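Local coordinates for protein iron superoxide dismutase (Trypanosoma cruzi, PDB 2GPC) that catalyses, as an iron-dependent superoxide dismutase, the disproportionation of superoxide to molecular oxygen and hydrogen peroxide, at residues Thr25-Lys30 and Glu163-Val168; Val36-Ala41 and Phe66-Gln71; Ala106-Glu111 and Thr180-Val185; Thr113-Gly118 and Val138-Asp143; Val168-Lys171 and Ala176-Gln179. One frame throughout, in Å; residues are numbered along the deposited sequence.

Contact 1 of 5, residues Thr25-Lys30 and Glu163-Val168; sequences TLHYDK and EHAYYV. With FE2 (Fe (II) ion), chain C.
H27 of the N-terminal alpha-hairpin and H164 of the C-terminal alpha+beta domain meet at the iron of the Fe/Mn superoxide dismutase fold, joining the two halves through the metal. Each gives its NE2, at 2.1 Å from FE for H27 and 2.1 Å for H164; D160, H75 and a water complete the five ligands. H27 holds CG anti to its backbone N (chi1 -162°), which sends the ring off helix 21-44 toward the metal. H164 sets CG between N and the carbonyl carbon (chi1 70°), which swings its ring in to the iron. The two side chains cross at about a right angle, their ring planes oblique at 63°. The NE2 atoms of H27 and H164 come within 3.2 Å because both bind the iron; no hydrogen bond joins them. A165 CA sits over a face of the H27 ring in a CH-pi contact, 4.0 Å from the centroid, while A165 CB leans on H27 CE1. L26 CD1 packs obliquely on V168 CG2. In the second shell, ND1 of H164 is hydrogen-bonded to OE2 of E163 of the second subunit, and the reciprocal bond links the two iron sites across the dimer interface; the carboxylate would be expected to polarise the imidazole. A water in the plane of the H27 ring accepts from ND1 of H27 at 2.8 Å and donates to O of A165 at 2.7 Å.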
# COMPACT_ATOMS: atom_id res chain seq x y z
N THR A 25 6.47 11.18 -13.40
CA THR A 25 5.47 11.12 -14.47
C THR A 25 4.38 10.09 -14.21
O THR A 25 3.20 10.38 -14.35
CB THR A 25 6.15 10.85 -15.83
OG1 THR A 25 6.95 11.98 -16.19
CG2 THR A 25 5.12 10.76 -16.95
N LEU A 26 4.78 8.88 -13.85
CA LEU A 26 3.82 7.84 -13.49
C LEU A 26 2.99 8.29 -12.30
O LEU A 26 1.77 8.18 -12.31
CB LEU A 26 4.53 6.52 -13.17
CG LEU A 26 5.12 5.76 -14.36
CD1 LEU A 26 6.08 4.73 -13.84
CD2 LEU A 26 4.04 5.11 -15.23
N HIS A 27 3.66 8.80 -11.27
CA HIS A 27 2.97 9.21 -10.05
C HIS A 27 1.92 10.32 -10.33
O HIS A 27 0.79 10.24 -9.86
CB HIS A 27 4.00 9.61 -8.98
CG HIS A 27 3.48 9.63 -7.58
ND1 HIS A 27 4.25 10.05 -6.52
CD2 HIS A 27 2.28 9.28 -7.06
CE1 HIS A 27 3.54 9.96 -5.40
NE2 HIS A 27 2.34 9.50 -5.70
N TYR A 28 2.27 11.29 -11.17
CA TYR A 28 1.37 12.41 -11.47
C TYR A 28 0.33 12.06 -12.53
O TYR A 28 -0.87 12.26 -12.32
CB TYR A 28 2.18 13.65 -11.92
CG TYR A 28 1.34 14.89 -12.14
CD1 TYR A 28 1.05 15.74 -11.08
CD2 TYR A 28 0.82 15.20 -13.40
CE1 TYR A 28 0.27 16.88 -11.26
CE2 TYR A 28 0.04 16.34 -13.59
CZ TYR A 28 -0.24 17.17 -12.52
OH TYR A 28 -1.02 18.31 -12.68
N ASP A 29 0.77 11.55 -13.68
CA ASP A 29 -0.13 11.29 -14.81
C ASP A 29 -1.05 10.09 -14.58
O ASP A 29 -2.20 10.11 -15.01
CB ASP A 29 0.64 11.05 -16.12
CG ASP A 29 1.22 12.33 -16.73
OD1 ASP A 29 0.89 13.48 -16.32
OD2 ASP A 29 2.03 12.25 -17.68
N LYS A 30 -0.53 9.03 -13.95
CA LYS A 30 -1.34 7.84 -13.72
C LYS A 30 -2.10 7.90 -12.39
O LYS A 30 -3.34 7.81 -12.38
CB LYS A 30 -0.50 6.56 -13.81
CG LYS A 30 0.24 6.34 -15.14
CD LYS A 30 -0.70 6.39 -16.34
CE LYS A 30 0.02 6.01 -17.63
NZ LYS A 30 -0.90 6.13 -18.80
N GLU A 163 3.80 2.78 -1.84
CA GLU A 163 4.88 2.18 -2.59
C GLU A 163 5.06 2.76 -3.99
O GLU A 163 6.18 2.88 -4.46
CB GLU A 163 4.73 0.65 -2.62
CG GLU A 163 4.94 0.05 -1.24
CD GLU A 163 4.79 -1.46 -1.18
OE1 GLU A 163 3.89 -2.01 -1.83
OE2 GLU A 163 5.59 -2.08 -0.43
N HIS A 164 3.95 3.15 -4.64
CA HIS A 164 4.00 3.76 -5.97
C HIS A 164 4.76 5.10 -6.00
O HIS A 164 5.22 5.53 -7.05
CB HIS A 164 2.59 3.94 -6.57
CG HIS A 164 1.74 4.98 -5.90
ND1 HIS A 164 0.48 4.70 -5.43
CD2 HIS A 164 1.95 6.30 -5.67
CE1 HIS A 164 -0.05 5.80 -4.92
NE2 HIS A 164 0.82 6.79 -5.06
N ALA A 165 4.89 5.75 -4.85
CA ALA A 165 5.62 7.01 -4.76
C ALA A 165 7.13 6.84 -4.98
O ALA A 165 7.81 7.79 -5.41
CB ALA A 165 5.34 7.69 -3.43
N TYR A 166 7.66 5.65 -4.71
CA TYR A 166 9.09 5.43 -4.72
C TYR A 166 9.57 4.15 -5.40
O TYR A 166 10.78 3.99 -5.58
CB TYR A 166 9.64 5.46 -3.28
CG TYR A 166 9.09 4.41 -2.32
CD1 TYR A 166 9.63 3.13 -2.26
CD2 TYR A 166 8.04 4.71 -1.47
CE1 TYR A 166 9.13 2.17 -1.37
CE2 TYR A 166 7.54 3.76 -0.58
CZ TYR A 166 8.08 2.50 -0.54
OH TYR A 166 7.58 1.59 0.35
N TYR A 167 8.67 3.26 -5.80
CA TYR A 167 9.11 1.93 -6.22
C TYR A 167 9.91 1.97 -7.53
O TYR A 167 10.81 1.16 -7.75
CB TYR A 167 7.95 0.94 -6.34
CG TYR A 167 8.37 -0.42 -5.85
CD1 TYR A 167 8.39 -0.71 -4.49
CD2 TYR A 167 8.84 -1.39 -6.74
CE1 TYR A 167 8.81 -1.94 -4.02
CE2 TYR A 167 9.26 -2.63 -6.28
CZ TYR A 167 9.25 -2.89 -4.92
OH TYR A 167 9.67 -4.10 -4.45
N VAL A 168 9.58 2.92 -8.40
CA VAL A 168 10.25 3.06 -9.68
C VAL A 168 11.73 3.36 -9.49
O VAL A 168 12.59 2.73 -10.13
CB VAL A 168 9.57 4.16 -10.54
CG1 VAL A 168 10.28 4.34 -11.87
CG2 VAL A 168 8.09 3.83 -10.73
FE FE2 C . 0.87 8.73 -4.34
O HOH W 1 7.04 10.35 -6.04
O HOH W 2 -0.40 8.02 -2.60

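Contact 2 of 5, residues Val36-Ala41 and Phe66-Gln71; sequences VTKLNA and FNLAAQ
Helix segments 36-41 and 66-71 run roughly antiparallel, their directions 137° apart and their axes approaching to 9.1 Å, with L39 and L68 as the facing pair. They belong to helices 21-44 and 63-80, the two long arms of the alpha-hairpin domain. L68 does most of the touching: CG, anti to the carbonyl carbon (chi1 -63°), points the branched end at helix 21-44. CD1 settles against the backbone of the opposite helix, 3.8 Å from N of L39, while CD2 meets CB of K38 at 3.8 Å, the two side chains roughly perpendicular. Beyond CB the lysine chain bends at chi3 and its amine leads away from this interface. CB of L39 faces CB of L68 at 4.3 Å, and CD2 of L39 passes A69, whose CB is 4.4 Å away. I54 packs on L39, and I57 and I58 on A69, so helix 54-60 borders this side; L39 also touches I65 and I72 of helix 63-80. No hydrogen bond crosses between the segments. The contact is therefore held by aliphatic packing, with K38 placing its hydrocarbon base beside L68 while its ammonium group stays at the exposed margin.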
# COMPACT_ATOMS: atom_id res chain seq x y z
N VAL A 36 -8.38 12.19 -10.20
CA VAL A 36 -9.19 13.28 -10.74
C VAL A 36 -10.22 12.75 -11.75
O VAL A 36 -11.40 13.11 -11.69
CB VAL A 36 -8.31 14.36 -11.42
CG1 VAL A 36 -9.17 15.42 -12.09
CG2 VAL A 36 -7.38 15.01 -10.41
N THR A 37 -9.78 11.88 -12.66
CA THR A 37 -10.66 11.24 -13.64
C THR A 37 -11.79 10.47 -12.94
O THR A 37 -12.96 10.66 -13.26
CB THR A 37 -9.83 10.32 -14.55
OG1 THR A 37 -8.90 11.12 -15.30
CG2 THR A 37 -10.71 9.61 -15.61
N LYS A 38 -11.44 9.67 -11.95
CA LYS A 38 -12.40 8.86 -11.21
C LYS A 38 -13.41 9.72 -10.43
O LYS A 38 -14.59 9.39 -10.37
CB LYS A 38 -11.68 7.87 -10.27
CG LYS A 38 -11.08 6.67 -10.99
CD LYS A 38 -10.36 5.69 -10.05
CE LYS A 38 -8.89 6.07 -9.85
NZ LYS A 38 -8.04 4.94 -9.36
N LEU A 39 -12.96 10.83 -9.86
CA LEU A 39 -13.86 11.72 -9.12
C LEU A 39 -14.85 12.44 -10.05
O LEU A 39 -16.01 12.64 -9.70
CB LEU A 39 -13.06 12.76 -8.33
CG LEU A 39 -13.89 13.67 -7.41
CD1 LEU A 39 -14.75 12.85 -6.44
CD2 LEU A 39 -13.00 14.64 -6.65
N ASN A 40 -14.37 12.86 -11.21
CA ASN A 40 -15.21 13.44 -12.25
C ASN A 40 -16.29 12.46 -12.74
O ASN A 40 -17.44 12.83 -12.92
CB ASN A 40 -14.35 13.95 -13.42
CG ASN A 40 -13.76 15.34 -13.15
OD1 ASN A 40 -14.36 16.16 -12.46
ND2 ASN A 40 -12.57 15.59 -13.68
N ALA A 41 -15.92 11.19 -12.92
CA ALA A 41 -16.89 10.17 -13.27
C ALA A 41 -17.90 10.03 -12.14
O ALA A 41 -19.10 9.98 -12.39
CB ALA A 41 -16.21 8.85 -13.54
N PHE A 66 -14.63 9.77 -0.58
CA PHE A 66 -13.64 10.42 0.28
C PHE A 66 -12.22 10.10 -0.21
O PHE A 66 -11.41 11.00 -0.36
CB PHE A 66 -13.80 9.98 1.74
CG PHE A 66 -12.67 10.43 2.62
CD1 PHE A 66 -12.74 11.63 3.30
CD2 PHE A 66 -11.53 9.66 2.76
CE1 PHE A 66 -11.70 12.04 4.12
CE2 PHE A 66 -10.50 10.06 3.57
CZ PHE A 66 -10.58 11.26 4.23
N ASN A 67 -11.94 8.82 -0.46
CA ASN A 67 -10.60 8.40 -0.87
C ASN A 67 -10.08 9.14 -2.11
O ASN A 67 -8.90 9.49 -2.19
CB ASN A 67 -10.52 6.88 -1.11
CG ASN A 67 -10.80 6.05 0.14
OD1 ASN A 67 -10.71 6.53 1.29
ND2 ASN A 67 -11.11 4.76 -0.08
N LEU A 68 -10.96 9.37 -3.09
CA LEU A 68 -10.59 10.05 -4.31
C LEU A 68 -10.25 11.52 -4.03
O LEU A 68 -9.19 11.98 -4.42
CB LEU A 68 -11.71 9.97 -5.36
CG LEU A 68 -12.06 8.56 -5.87
CD1 LEU A 68 -13.28 8.61 -6.79
CD2 LEU A 68 -10.87 7.91 -6.56
N ALA A 69 -11.14 12.24 -3.35
CA ALA A 69 -10.91 13.65 -3.04
C ALA A 69 -9.69 13.84 -2.14
O ALA A 69 -8.87 14.74 -2.35
CB ALA A 69 -12.14 14.25 -2.37
N ALA A 70 -9.56 12.99 -1.14
CA ALA A 70 -8.43 13.08 -0.20
C ALA A 70 -7.11 12.80 -0.89
O ALA A 70 -6.11 13.46 -0.60
CB ALA A 70 -8.63 12.15 0.96
N GLN A 71 -7.08 11.83 -1.79
CA GLN A 71 -5.86 11.51 -2.51
C GLN A 71 -5.46 12.66 -3.43
O GLN A 71 -4.29 12.92 -3.61
CB GLN A 71 -5.98 10.21 -3.31
CG GLN A 71 -5.93 8.94 -2.45
CD GLN A 71 -4.57 8.71 -1.82
OE1 GLN A 71 -4.26 9.31 -0.79
NE2 GLN A 71 -3.76 7.85 -2.42

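Contact 3 of 5, residues Ala106-Glu111 and Thr180-Val185; sequences AKFKEE and TFWNVV
The indole of W182 lies with one face against the side chain of K109 and with the far corner of its six-membered ring toward F108. Over that face K109 is stretched out, all its torsions near 180°, and it runs antiparallel to the outgoing tryptophan side chain. CG of K109 rests near the rim, 3.8 Å from CE2 of W182. CE of K109 lies over the five-membered ring, 3.9 Å from its centroid and 11° off the normal, a CH-pi contact. NZ follows as a cation-pi partner of W182, 4.7 Å from the same centroid, so both the aliphatic chain and its charge use one face of the indole. F108 approaches from another direction, its CE2 touching CH2 of W182 at 3.6 Å; the planes are nearly perpendicular, at 85°, in an oblique pairing. W182 CZ2 also comes near the backbone O of K109. The indole nitrogen of W182 is hydrogen-bonded to OG1 of T113, a hydroxyl that is also bonded to O of K109, which fixes the tryptophan on helix 105-118 a turn beyond the lysine. The contact packs helix 105-118 against helix 174-184 within the C-terminal domain. Helix 92-102 supplies I98 and F102 around F108, whose ring also rests on V138 of strand 135-142, while F181 of the second helix turns to L157 and C159 on strand 153-160.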
# COMPACT_ATOMS: atom_id res chain seq x y z
N ALA A 106 17.11 18.09 14.65
CA ALA A 106 17.59 16.71 14.59
C ALA A 106 16.57 15.77 15.22
O ALA A 106 16.33 14.68 14.72
CB ALA A 106 18.96 16.56 15.29
N LYS A 107 15.94 16.20 16.31
CA LYS A 107 14.95 15.38 16.99
C LYS A 107 13.64 15.28 16.17
O LYS A 107 13.05 14.20 16.08
CB LYS A 107 14.67 15.92 18.40
CG LYS A 107 15.74 15.53 19.43
CD LYS A 107 15.55 16.28 20.74
CE LYS A 107 16.49 15.76 21.84
NZ LYS A 107 16.61 16.74 22.97
N PHE A 108 13.22 16.39 15.58
CA PHE A 108 12.08 16.41 14.66
C PHE A 108 12.35 15.44 13.50
O PHE A 108 11.51 14.61 13.18
CB PHE A 108 11.84 17.81 14.08
CG PHE A 108 11.13 17.79 12.75
CD1 PHE A 108 9.78 17.43 12.66
CD2 PHE A 108 11.81 18.08 11.58
CE1 PHE A 108 9.13 17.38 11.42
CE2 PHE A 108 11.17 18.03 10.34
CZ PHE A 108 9.83 17.69 10.27
N LYS A 109 13.53 15.56 12.91
CA LYS A 109 13.86 14.80 11.71
C LYS A 109 13.87 13.30 12.02
O LYS A 109 13.36 12.51 11.22
CB LYS A 109 15.21 15.26 11.15
CG LYS A 109 15.77 14.38 10.06
CD LYS A 109 16.99 15.00 9.39
CE LYS A 109 17.49 14.09 8.29
NZ LYS A 109 18.66 14.64 7.57
N GLU A 110 14.41 12.92 13.18
CA GLU A 110 14.40 11.53 13.60
C GLU A 110 12.97 11.01 13.76
O GLU A 110 12.66 9.90 13.34
CB GLU A 110 15.20 11.33 14.90
CG GLU A 110 15.14 9.92 15.48
CD GLU A 110 16.04 8.91 14.75
OE1 GLU A 110 16.62 9.26 13.69
OE2 GLU A 110 16.18 7.77 15.25
N GLU A 111 12.09 11.81 14.38
CA GLU A 111 10.72 11.37 14.62
C GLU A 111 9.94 11.22 13.30
O GLU A 111 9.26 10.23 13.10
CB GLU A 111 10.01 12.32 15.58
CG GLU A 111 8.60 11.90 15.96
CD GLU A 111 7.96 12.81 16.99
OE1 GLU A 111 8.66 13.65 17.60
OE2 GLU A 111 6.73 12.69 17.20
N THR A 180 16.11 11.00 0.46
CA THR A 180 15.94 11.88 -0.69
C THR A 180 14.89 12.97 -0.44
O THR A 180 15.09 14.13 -0.82
CB THR A 180 15.58 11.05 -1.94
OG1 THR A 180 16.76 10.46 -2.48
CG2 THR A 180 15.02 11.90 -3.07
N PHE A 181 13.78 12.60 0.19
CA PHE A 181 12.74 13.57 0.53
C PHE A 181 13.36 14.71 1.33
O PHE A 181 13.06 15.88 1.07
CB PHE A 181 11.59 12.90 1.31
CG PHE A 181 10.50 13.85 1.73
CD1 PHE A 181 9.53 14.25 0.83
CD2 PHE A 181 10.46 14.35 3.02
CE1 PHE A 181 8.52 15.13 1.22
CE2 PHE A 181 9.46 15.23 3.42
CZ PHE A 181 8.48 15.62 2.50
N TRP A 182 14.24 14.39 2.27
CA TRP A 182 14.86 15.43 3.09
C TRP A 182 15.69 16.39 2.24
O TRP A 182 15.78 17.58 2.57
CB TRP A 182 15.72 14.85 4.22
CG TRP A 182 14.92 14.21 5.31
CD1 TRP A 182 14.98 12.90 5.70
CD2 TRP A 182 13.96 14.84 6.17
NE1 TRP A 182 14.11 12.68 6.74
CE2 TRP A 182 13.47 13.85 7.04
CE3 TRP A 182 13.46 16.15 6.28
CZ2 TRP A 182 12.50 14.12 8.01
CZ3 TRP A 182 12.50 16.41 7.23
CH2 TRP A 182 12.03 15.40 8.09
N ASN A 183 16.27 15.90 1.16
CA ASN A 183 17.06 16.74 0.26
C ASN A 183 16.22 17.66 -0.60
O ASN A 183 16.77 18.55 -1.24
CB ASN A 183 17.95 15.88 -0.65
CG ASN A 183 19.10 15.22 0.08
OD1 ASN A 183 19.68 14.24 -0.40
ND2 ASN A 183 19.45 15.77 1.24
N VAL A 184 14.90 17.46 -0.62
CA VAL A 184 14.01 18.30 -1.43
C VAL A 184 12.86 18.98 -0.66
O VAL A 184 12.01 19.61 -1.28
CB VAL A 184 13.43 17.52 -2.64
CG1 VAL A 184 14.54 17.10 -3.59
CG2 VAL A 184 12.59 16.33 -2.20
N VAL A 185 12.86 18.92 0.67
CA VAL A 185 11.78 19.55 1.45
C VAL A 185 11.71 21.04 1.15
O VAL A 185 12.72 21.73 1.18
CB VAL A 185 11.97 19.37 2.98
CG1 VAL A 185 10.94 20.21 3.77
CG2 VAL A 185 11.85 17.94 3.37

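Contact 4 of 5, residues Thr113-Gly118 and Val138-Asp143; sequences TNVAVG and VYQTHD
Apolar packing carries most of this contact, and V115 is its hub, its two methyls serving two strand residues. CG2 of V115 meets CG1 of V138 at 3.7 Å, the two valines meeting tip to tip. CG1 of V115 instead lies against Q140, 3.7 Å from its CB and 3.9 Å from its CD, so the glutamine passes obliquely beside that methyl along much of its length. Q140 places CG between the backbone N and the carbonyl carbon (chi1 65°) and is extended beyond it, which raises its amide from the strand to the level of the helix backbone.

Polar links run through solvent and a neighbour, with no direct hydrogen bond between the segments. One water donates both to O of V115, at 2.7 Å, and to OE1 of Q140, at 2.8 Å, bridging helix and strand near the helix's C-terminal end. OE1 of Q140 is also hydrogen-bonded to ND1 of H119, just beyond the helix, so this oxygen is gripped by two partners.

The contact packs helix 105-118 on strand 135-142, an outer strand of the three-stranded antiparallel sheet of the C-terminal domain. V138 is flanked by E111 and F112 of the same helix, A116 turns to A125 on strand 123-130 and V178 on helix 174-184, and at the strand's end H142 is hydrogen-bonded to D143 of the second subunit.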
# COMPACT_ATOMS: atom_id res chain seq x y z
N THR A 113 11.23 10.82 10.19
CA THR A 113 11.87 9.71 9.47
C THR A 113 11.35 8.36 9.94
O THR A 113 10.93 7.55 9.13
CB THR A 113 13.40 9.74 9.68
OG1 THR A 113 13.94 10.94 9.13
CG2 THR A 113 14.10 8.61 8.90
N ASN A 114 11.37 8.13 11.24
CA ASN A 114 10.96 6.83 11.76
C ASN A 114 9.47 6.53 11.51
O ASN A 114 9.12 5.40 11.19
CB ASN A 114 11.33 6.71 13.24
CG ASN A 114 12.85 6.65 13.44
OD1 ASN A 114 13.60 6.32 12.51
ND2 ASN A 114 13.30 6.96 14.65
N VAL A 115 8.63 7.55 11.61
CA VAL A 115 7.22 7.42 11.23
C VAL A 115 7.07 7.11 9.72
O VAL A 115 6.35 6.21 9.33
CB VAL A 115 6.41 8.69 11.61
CG1 VAL A 115 5.06 8.72 10.94
CG2 VAL A 115 6.24 8.78 13.12
N ALA A 116 7.76 7.87 8.88
CA ALA A 116 7.66 7.71 7.43
C ALA A 116 8.17 6.34 6.97
O ALA A 116 7.55 5.70 6.12
CB ALA A 116 8.41 8.82 6.72
N VAL A 117 9.28 5.89 7.53
CA VAL A 117 9.90 4.62 7.14
C VAL A 117 9.16 3.44 7.78
O VAL A 117 9.05 2.36 7.18
CB VAL A 117 11.42 4.58 7.47
CG1 VAL A 117 12.02 3.22 7.16
CG2 VAL A 117 12.17 5.66 6.70
N GLY A 118 8.63 3.63 8.98
CA GLY A 118 7.97 2.56 9.72
C GLY A 118 6.49 2.37 9.41
O GLY A 118 5.89 1.42 9.90
N VAL A 138 4.39 15.44 14.60
CA VAL A 138 4.52 14.48 13.52
C VAL A 138 3.31 13.58 13.64
O VAL A 138 2.92 13.17 14.74
CB VAL A 138 5.82 13.66 13.62
CG1 VAL A 138 5.77 12.42 12.71
CG2 VAL A 138 7.02 14.51 13.30
N TYR A 139 2.73 13.26 12.49
CA TYR A 139 1.42 12.65 12.39
C TYR A 139 1.42 11.78 11.14
O TYR A 139 2.00 12.16 10.15
CB TYR A 139 0.40 13.78 12.27
CG TYR A 139 -1.04 13.36 12.15
CD1 TYR A 139 -1.68 12.69 13.19
CD2 TYR A 139 -1.78 13.67 11.01
CE1 TYR A 139 -3.01 12.33 13.09
CE2 TYR A 139 -3.10 13.31 10.91
CZ TYR A 139 -3.70 12.64 11.96
OH TYR A 139 -5.02 12.28 11.85
N GLN A 140 0.81 10.61 11.18
CA GLN A 140 0.69 9.77 9.99
C GLN A 140 -0.77 9.49 9.68
O GLN A 140 -1.62 9.44 10.58
CB GLN A 140 1.45 8.46 10.17
CG GLN A 140 0.90 7.55 11.26
CD GLN A 140 1.95 6.59 11.76
OE1 GLN A 140 2.50 5.80 10.98
NE2 GLN A 140 2.27 6.67 13.04
N THR A 141 -1.08 9.36 8.40
CA THR A 141 -2.39 8.87 7.99
C THR A 141 -2.22 7.60 7.19
O THR A 141 -1.17 7.35 6.59
CB THR A 141 -3.19 9.94 7.23
OG1 THR A 141 -2.49 10.35 6.04
CG2 THR A 141 -3.33 11.20 8.06
N HIS A 142 -3.26 6.78 7.21
CA HIS A 142 -3.25 5.50 6.53
C HIS A 142 -4.12 5.61 5.29
O HIS A 142 -5.17 6.26 5.32
CB HIS A 142 -3.77 4.41 7.48
CG HIS A 142 -3.46 3.02 7.04
ND1 HIS A 142 -2.17 2.59 6.80
CD2 HIS A 142 -4.26 1.95 6.81
CE1 HIS A 142 -2.19 1.32 6.45
NE2 HIS A 142 -3.45 0.90 6.46
N ASP A 143 -3.68 4.98 4.22
CA ASP A 143 -4.38 4.97 2.94
C ASP A 143 -4.58 6.40 2.42
O ASP A 143 -3.60 7.05 2.07
CB ASP A 143 -5.67 4.17 3.05
CG ASP A 143 -5.41 2.73 3.44
OD1 ASP A 143 -4.40 2.16 2.96
OD2 ASP A 143 -6.15 2.09 4.20
O HOH W 3 5.11 4.75 11.18

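Contact 5 of 5, residues Val168-Lys171 and Ala176-Gln179; sequences VDYK and AYVQ
The short link between helices 167-170 and 174-184, in the C-terminal domain of the Fe/Mn superoxide dismutase fold, brings Y170, last residue of the first helix, onto the first turns of the second. K171 follows with positive phi (47°), where the chain leaves helix 167-170. The ring of Y170 lies flat on the second helix: Y177 CA stands over the centre of one face, 3.9 Å from the centroid and only 9° off the normal, a CH-pi contact. On the same face Y177 N approaches CD1 of Y170 at 3.6 Å, and Y177 CB lies 3.9 Å from CG of Y170. CB of A176 meets CD1 of Y170 at 3.7 Å, from an oblique direction. Y170 carries its CG anti to the carbonyl carbon (chi1 -68°), which lets the ring reach across the turn, while the Y177 side chain is set nearly square to it and leads away. Y177 OH goes on to bond O of D160, a residue that binds the iron, and OH of Y78, consistent with a second-shell place near the metal. The phenol of Y170 is held at its far end, where OH is hydrogen-bonded to OG1 of T180 and to O of G18.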
# COMPACT_ATOMS: atom_id res chain seq x y z
N VAL A 168 9.58 2.92 -8.40
CA VAL A 168 10.25 3.06 -9.68
C VAL A 168 11.73 3.36 -9.49
O VAL A 168 12.59 2.73 -10.13
CB VAL A 168 9.57 4.16 -10.54
CG1 VAL A 168 10.28 4.34 -11.87
CG2 VAL A 168 8.09 3.83 -10.73
N ASP A 169 12.06 4.28 -8.58
CA ASP A 169 13.45 4.70 -8.39
C ASP A 169 14.17 3.91 -7.30
O ASP A 169 15.39 3.72 -7.38
CB ASP A 169 13.51 6.17 -8.00
CG ASP A 169 13.32 7.11 -9.16
OD1 ASP A 169 13.06 6.66 -10.32
OD2 ASP A 169 13.42 8.34 -9.01
N TYR A 170 13.43 3.48 -6.28
CA TYR A 170 14.02 2.98 -5.04
C TYR A 170 13.66 1.52 -4.75
O TYR A 170 14.22 0.93 -3.84
CB TYR A 170 13.60 3.88 -3.86
CG TYR A 170 14.23 5.24 -3.97
CD1 TYR A 170 15.49 5.49 -3.41
CD2 TYR A 170 13.62 6.25 -4.69
CE1 TYR A 170 16.09 6.72 -3.54
CE2 TYR A 170 14.22 7.49 -4.84
CZ TYR A 170 15.46 7.71 -4.26
OH TYR A 170 16.08 8.92 -4.41
N LYS A 171 12.76 0.96 -5.55
CA LYS A 171 12.19 -0.36 -5.29
C LYS A 171 11.75 -0.43 -3.81
O LYS A 171 11.04 0.45 -3.35
CB LYS A 171 13.17 -1.47 -5.70
CG LYS A 171 13.47 -1.52 -7.20
CD LYS A 171 14.96 -1.45 -7.51
CE LYS A 171 15.25 -1.48 -9.01
NZ LYS A 171 16.32 -0.51 -9.37
N ALA A 176 15.83 4.93 1.78
CA ALA A 176 16.62 5.74 0.85
C ALA A 176 15.76 6.83 0.21
O ALA A 176 16.23 7.95 -0.02
CB ALA A 176 17.26 4.87 -0.22
N TYR A 177 14.51 6.50 -0.05
CA TYR A 177 13.56 7.46 -0.62
C TYR A 177 13.30 8.60 0.36
O TYR A 177 13.22 9.76 -0.05
CB TYR A 177 12.24 6.74 -0.96
CG TYR A 177 11.02 7.63 -1.06
CD1 TYR A 177 10.90 8.58 -2.07
CD2 TYR A 177 9.98 7.50 -0.15
CE1 TYR A 177 9.76 9.40 -2.16
CE2 TYR A 177 8.85 8.31 -0.22
CZ TYR A 177 8.74 9.26 -1.23
OH TYR A 177 7.59 10.05 -1.32
N VAL A 178 13.18 8.28 1.65
CA VAL A 178 12.93 9.30 2.66
C VAL A 178 14.16 10.19 2.85
O VAL A 178 14.02 11.38 3.06
CB VAL A 178 12.47 8.67 4.00
CG1 VAL A 178 12.48 9.70 5.16
CG2 VAL A 178 11.08 8.10 3.83
N GLN A 179 15.36 9.61 2.75
CA GLN A 179 16.58 10.43 2.78
C GLN A 179 16.56 11.44 1.64
O GLN A 179 16.91 12.61 1.82
CB GLN A 179 17.84 9.54 2.75
CG GLN A 179 18.14 8.85 4.11
CD GLN A 179 18.10 9.82 5.31
OE1 GLN A 179 18.92 10.73 5.40
NE2 GLN A 179 17.14 9.62 6.22

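Overall arrangement
From the N terminus, helix 21-44 enters contact 1 at 25-30 and then contact 2 at 36-41. Contact 2 closes first, at 66-71, pairing the two long helices of the hairpin inside the loop that contact 1 closes only at 163-168. Contact 3 then opens at 106-111 and crosses contact 1, ending at 180-185. Contact 4 is nested within both these loops, joining helix 105-118 to the sheet, and contact 5 is nested in contact 3, beginning at V168, where contact 1 ends, and touches contact 1. Contacts 3, 4 and 5 touch one another and unite the C-terminal domain; contact 1 joins that domain to the hairpin, its centre about 17 Å from that of contact 2.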